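Local coordinates for uncharacterized protein BT_3980 with actin-like ATPase fold (Bacteroides thetaiotaomicron VPI-5482, PDB 3HRG) that is of unknown function but has the actin-like ATPase fold, and so may be related to sugar kinases, Hsp70 and actin, at residues Ser160-Ala165 and Arg213-Leu218; Asp170-Tyr175 and Tyr198-Val203. All coordinates share one frame; numbering follows the deposited sequence. Where two conformers were deposited one is given.

Interaction 1 of 2, residues Ser160-Ala165 and Arg213-Leu218; sequences SKKMYA and RDELHL
Y164 and H217 lie side by side and point the same way from neighbouring strands, their ring planes at 28° but slid so far apart that they barely overlap. The closest touch is therefore not ring on ring: CD1 of Y164 comes within 3.6 Å of CB of H217. From there the imidazole is tethered along its own strand, because in the conformer given for E215, NE2 of H217, with the acceptor in the ring plane, gives a 2.8 Å hydrogen bond to OE1 of E215, met on the anti side of the carboxylate. K162 runs beside E215 on the same face, but its chain bends at chi4 (74°) and turns NZ to S160, where it donates to O (2.8 Å, from above the carbonyl plane) and to OG. G158, S155 and L157 add carbonyl acceptors to this ammonium, which lies near E215 without touching it and may feel its charge.

The backbones form a parallel pair, the join between strand 162-167 and strand 215-220 in the mixed sheet of an actin-like domain, with strand order 3-2-1-4-5. Four backbone hydrogen bonds run from E215 N to K161 O through to A165 N to H217 O. The other face is apolar. CG of M163, a selenomethionine, meets CD1 of L216 at 3.7 Å as the two side chains cross at a slant, and CB of A165 rests on CD2 of L218; helix 193-206 packs on M163 and A165.

Where the strands begin, D214 takes over the pairing. Its OD1 accepts K161 N at 2.9 Å. In the conformer given, R213 grips D214 side-on in a salt bridge, NE to OD1 and NH2 to OD2, and N210 N also binds OD2.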
# COMPACT_ATOMS: atom_id res chain seq x y z
N SER A 160 6.78 -6.86 -21.96
CA SER A 160 7.65 -7.42 -20.96
C SER A 160 6.87 -7.67 -19.67
O SER A 160 5.82 -7.04 -19.44
CB SER A 160 8.74 -6.40 -20.68
OG SER A 160 8.15 -5.16 -20.21
N LYS A 161 7.35 -8.61 -18.84
CA LYS A 161 6.77 -8.84 -17.51
C LYS A 161 7.35 -7.74 -16.65
O LYS A 161 8.44 -7.21 -16.92
CB LYS A 161 7.11 -10.19 -16.91
CG LYS A 161 6.61 -11.37 -17.71
CD LYS A 161 6.92 -12.67 -17.01
CE LYS A 161 6.52 -13.88 -17.84
NZ LYS A 161 6.80 -15.12 -17.05
N LYS A 162 6.64 -7.39 -15.59
CA LYS A 162 7.08 -6.28 -14.77
C LYS A 162 7.00 -6.57 -13.28
O LYS A 162 6.06 -7.22 -12.82
CB LYS A 162 6.27 -5.03 -15.14
CG LYS A 162 6.58 -4.55 -16.60
CD LYS A 162 5.66 -3.52 -17.05
CE LYS A 162 5.82 -3.20 -18.52
NZ LYS A 162 5.27 -4.26 -19.42
N MSE A 163 8.03 -6.12 -12.58
CA MSE A 163 8.08 -6.23 -11.13
C MSE A 163 8.04 -4.80 -10.59
O MSE A 163 8.91 -3.98 -10.95
CB MSE A 163 9.40 -6.89 -10.66
CG MSE A 163 9.50 -6.93 -9.16
SE MSE A 163 11.07 -7.89 -8.49
CE MSE A 163 10.66 -9.63 -9.12
N TYR A 164 7.05 -4.50 -9.76
CA TYR A 164 6.91 -3.18 -9.11
C TYR A 164 7.22 -3.41 -7.64
O TYR A 164 6.62 -4.26 -7.02
CB TYR A 164 5.51 -2.59 -9.26
CG TYR A 164 5.17 -2.28 -10.69
CD1 TYR A 164 5.50 -1.05 -11.24
CD2 TYR A 164 4.55 -3.23 -11.49
CE1 TYR A 164 5.21 -0.76 -12.57
CE2 TYR A 164 4.25 -2.93 -12.85
CZ TYR A 164 4.60 -1.72 -13.37
OH TYR A 164 4.30 -1.42 -14.68
N ALA A 165 8.20 -2.67 -7.11
CA ALA A 165 8.63 -2.78 -5.73
C ALA A 165 8.43 -1.45 -5.03
O ALA A 165 8.96 -0.41 -5.49
CB ALA A 165 10.11 -3.20 -5.67
N ARG A 213 14.87 -8.87 -20.91
CA ARG A 213 13.56 -8.35 -21.34
C ARG A 213 12.70 -7.73 -20.24
O ARG A 213 12.15 -6.64 -20.41
CB ARG A 213 12.74 -9.51 -21.94
CG ARG A 213 11.28 -9.21 -22.44
CD ARG A 213 10.54 -10.54 -22.67
NE ARG A 213 10.17 -11.19 -21.38
CZ ARG A 213 9.96 -12.50 -21.20
NH1 ARG A 213 10.13 -13.38 -22.19
NH2 ARG A 213 9.63 -12.98 -19.99
N ASP A 214 12.59 -8.43 -19.11
CA ASP A 214 11.67 -7.98 -18.03
C ASP A 214 12.16 -6.77 -17.23
O ASP A 214 13.33 -6.49 -17.20
CB ASP A 214 11.23 -9.20 -17.22
CG ASP A 214 10.58 -10.26 -18.10
OD1 ASP A 214 9.92 -9.91 -19.08
OD2 ASP A 214 10.70 -11.45 -17.82
N GLU A 215 11.22 -6.10 -16.56
CA GLU A 215 11.55 -4.84 -15.91
C GLU A 215 11.26 -4.76 -14.44
O GLU A 215 10.28 -5.31 -13.97
CB GLU A 215 10.79 -3.68 -16.61
CG GLU A 215 11.13 -3.53 -18.10
CD GLU A 215 10.39 -2.39 -18.83
OE1 GLU A 215 9.56 -1.66 -18.23
OE2 GLU A 215 10.66 -2.24 -20.03
N LEU A 216 12.15 -4.03 -13.74
CA LEU A 216 12.00 -3.74 -12.32
C LEU A 216 11.76 -2.24 -12.20
O LEU A 216 12.57 -1.43 -12.71
CB LEU A 216 13.24 -4.14 -11.51
CG LEU A 216 13.26 -3.65 -10.07
CD1 LEU A 216 12.00 -4.15 -9.30
CD2 LEU A 216 14.58 -4.05 -9.37
N HIS A 217 10.67 -1.88 -11.54
CA HIS A 217 10.26 -0.50 -11.28
C HIS A 217 10.23 -0.28 -9.75
O HIS A 217 9.54 -0.99 -9.02
CB HIS A 217 8.92 -0.20 -11.93
CG HIS A 217 8.95 -0.29 -13.43
ND1 HIS A 217 8.94 0.81 -14.24
CD2 HIS A 217 8.98 -1.37 -14.26
CE1 HIS A 217 8.98 0.44 -15.51
NE2 HIS A 217 9.00 -0.88 -15.55
N LEU A 218 10.99 0.69 -9.28
CA LEU A 218 11.12 0.96 -7.85
C LEU A 218 10.48 2.28 -7.44
O LEU A 218 10.55 3.27 -8.18
CB LEU A 218 12.61 1.02 -7.49
CG LEU A 218 13.44 -0.23 -7.69
CD1 LEU A 218 14.92 0.08 -7.61
CD2 LEU A 218 13.03 -1.27 -6.67

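Interaction 2 of 2, residues Asp170-Tyr175 and Tyr198-Val203; sequences DAIDIY and YYLLYV
I172 and I174, alternate residues of one strand, send their CD1 methyls into the side of a helix that runs nearly parallel to it, the two axes 20° apart in direction and 10.0 Å at closest approach. The tight part centres on L200. Its side chain crosses that of I172 at about a right angle, with CD1 of I172 3.8 Å from CG of L200, and its CD2 also lies 4.0 Å from CD1 of I174. One turn on, I174 and V203 meet tip to tip, CD1 to CG2 at 3.9 Å; the extended chi2 of I174 (178°) carries CD1 out to both V203 and L200. M163 of the adjoining strand touches L200 and V203, and A165 touches L200.

Toward Y199 the fit is looser. CB of this partly exposed residue comes no nearer than 4.5 Å to CG2 of I172, and the ring leads away to stack with F188. Y198 and Y202 point to the exposed side of helix 193-206, which covers the sheet as in α/β layered folds. Since the side-chain contacts are all between aliphatic carbons, the join depends on shape and on exclusion of water, with little directional bonding.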
# COMPACT_ATOMS: atom_id res chain seq x y z
N ASP A 170 11.01 -0.54 6.79
CA ASP A 170 11.31 -1.89 7.32
C ASP A 170 10.81 -3.06 6.45
O ASP A 170 10.86 -4.22 6.87
CB ASP A 170 10.79 -1.98 8.76
CG ASP A 170 11.46 -0.97 9.70
OD1 ASP A 170 12.62 -0.55 9.44
OD2 ASP A 170 10.84 -0.59 10.71
N ALA A 171 10.39 -2.78 5.21
CA ALA A 171 9.91 -3.81 4.33
C ALA A 171 9.87 -3.37 2.88
O ALA A 171 9.84 -2.18 2.59
CB ALA A 171 8.50 -4.26 4.76
N ILE A 172 9.84 -4.36 2.00
CA ILE A 172 9.70 -4.13 0.57
C ILE A 172 8.44 -4.93 0.13
O ILE A 172 8.29 -6.10 0.51
CB ILE A 172 10.99 -4.50 -0.18
CG1 ILE A 172 10.97 -3.94 -1.61
CG2 ILE A 172 11.26 -6.05 -0.09
CD1 ILE A 172 12.35 -3.92 -2.27
N ASP A 173 7.52 -4.25 -0.55
CA ASP A 173 6.27 -4.84 -1.06
C ASP A 173 6.51 -5.07 -2.54
O ASP A 173 6.90 -4.12 -3.26
CB ASP A 173 5.07 -3.90 -0.82
CG ASP A 173 4.87 -3.52 0.66
OD1 ASP A 173 5.25 -4.30 1.54
OD2 ASP A 173 4.34 -2.40 0.95
N ILE A 174 6.36 -6.31 -2.99
CA ILE A 174 6.65 -6.70 -4.38
C ILE A 174 5.38 -7.17 -5.08
O ILE A 174 4.67 -8.05 -4.57
CB ILE A 174 7.73 -7.76 -4.44
CG1 ILE A 174 9.01 -7.29 -3.74
CG2 ILE A 174 8.02 -8.19 -5.90
CD1 ILE A 174 10.13 -8.31 -3.70
N TYR A 175 5.14 -6.60 -6.26
CA TYR A 175 3.95 -6.85 -7.08
C TYR A 175 4.41 -7.15 -8.50
O TYR A 175 4.99 -6.28 -9.18
CB TYR A 175 3.01 -5.65 -7.08
CG TYR A 175 2.69 -5.16 -5.68
CD1 TYR A 175 1.71 -5.78 -4.90
CD2 TYR A 175 3.40 -4.10 -5.13
CE1 TYR A 175 1.42 -5.32 -3.59
CE2 TYR A 175 3.09 -3.61 -3.83
CZ TYR A 175 2.12 -4.25 -3.07
OH TYR A 175 1.85 -3.81 -1.80
N TYR A 198 18.33 -8.96 -1.91
CA TYR A 198 18.13 -10.38 -1.71
C TYR A 198 16.73 -10.81 -2.08
O TYR A 198 16.54 -11.77 -2.86
CB TYR A 198 18.46 -10.73 -0.28
CG TYR A 198 18.28 -12.18 0.08
CD1 TYR A 198 19.28 -13.11 -0.16
CD2 TYR A 198 17.12 -12.62 0.71
CE1 TYR A 198 19.14 -14.43 0.22
CE2 TYR A 198 16.96 -13.94 1.11
CZ TYR A 198 17.97 -14.85 0.85
OH TYR A 198 17.82 -16.15 1.27
N TYR A 199 15.73 -10.10 -1.58
CA TYR A 199 14.34 -10.48 -1.87
C TYR A 199 13.91 -10.17 -3.30
O TYR A 199 13.17 -10.93 -3.89
CB TYR A 199 13.36 -9.93 -0.82
CG TYR A 199 13.54 -10.59 0.53
CD1 TYR A 199 13.16 -11.93 0.73
CD2 TYR A 199 14.06 -9.90 1.61
CE1 TYR A 199 13.36 -12.56 1.95
CE2 TYR A 199 14.23 -10.48 2.83
CZ TYR A 199 13.89 -11.82 3.00
OH TYR A 199 14.06 -12.39 4.23
N LEU A 200 14.39 -9.07 -3.86
CA LEU A 200 14.06 -8.69 -5.23
C LEU A 200 14.58 -9.75 -6.18
O LEU A 200 13.85 -10.22 -7.04
CB LEU A 200 14.66 -7.34 -5.58
CG LEU A 200 13.97 -6.13 -4.95
CD1 LEU A 200 14.85 -4.90 -5.05
CD2 LEU A 200 12.62 -5.88 -5.59
N LEU A 201 15.83 -10.19 -5.97
CA LEU A 201 16.42 -11.22 -6.81
C LEU A 201 15.82 -12.60 -6.59
O LEU A 201 15.77 -13.42 -7.53
CB LEU A 201 17.95 -11.25 -6.66
CG LEU A 201 18.67 -9.94 -7.07
CD1 LEU A 201 20.23 -10.01 -6.84
CD2 LEU A 201 18.37 -9.57 -8.52
N TYR A 202 15.42 -12.88 -5.35
CA TYR A 202 14.77 -14.15 -5.04
C TYR A 202 13.48 -14.26 -5.86
O TYR A 202 13.23 -15.27 -6.51
CB TYR A 202 14.43 -14.27 -3.55
CG TYR A 202 13.76 -15.58 -3.26
CD1 TYR A 202 14.51 -16.69 -2.99
CD2 TYR A 202 12.38 -15.70 -3.29
CE1 TYR A 202 13.92 -17.89 -2.77
CE2 TYR A 202 11.77 -16.94 -3.08
CZ TYR A 202 12.56 -18.01 -2.82
OH TYR A 202 12.02 -19.26 -2.58
N VAL A 203 12.65 -13.24 -5.78
CA VAL A 203 11.38 -13.26 -6.51
C VAL A 203 11.61 -13.28 -8.03
O VAL A 203 10.90 -13.93 -8.76
CB VAL A 203 10.46 -12.10 -6.11
CG1 VAL A 203 9.18 -12.09 -6.99
CG2 VAL A 203 10.12 -12.16 -4.58

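How the interactions relate
Of the segments, the one on strand 162-167 comes first, and the chain turns back from it into the antiparallel strand 171-178. After strand 181-189 the chain enters helix 193-206, where interaction 2 closes the inner loop between 170-175 and 198-203. The chain then leads from the helix into strand 215-220, and interaction 1 closes the outer loop between 160-165 and 213-218, so interaction 2 is nested within it. Both reach one sheet: interaction 1 joins two of its neighbouring parallel strands, 162-167 and 215-220, interaction 2 sets the helix on its face. They touch directly, through a probable hydrogen bond from Y164 N to Y175 O and through packing of M163 against I174.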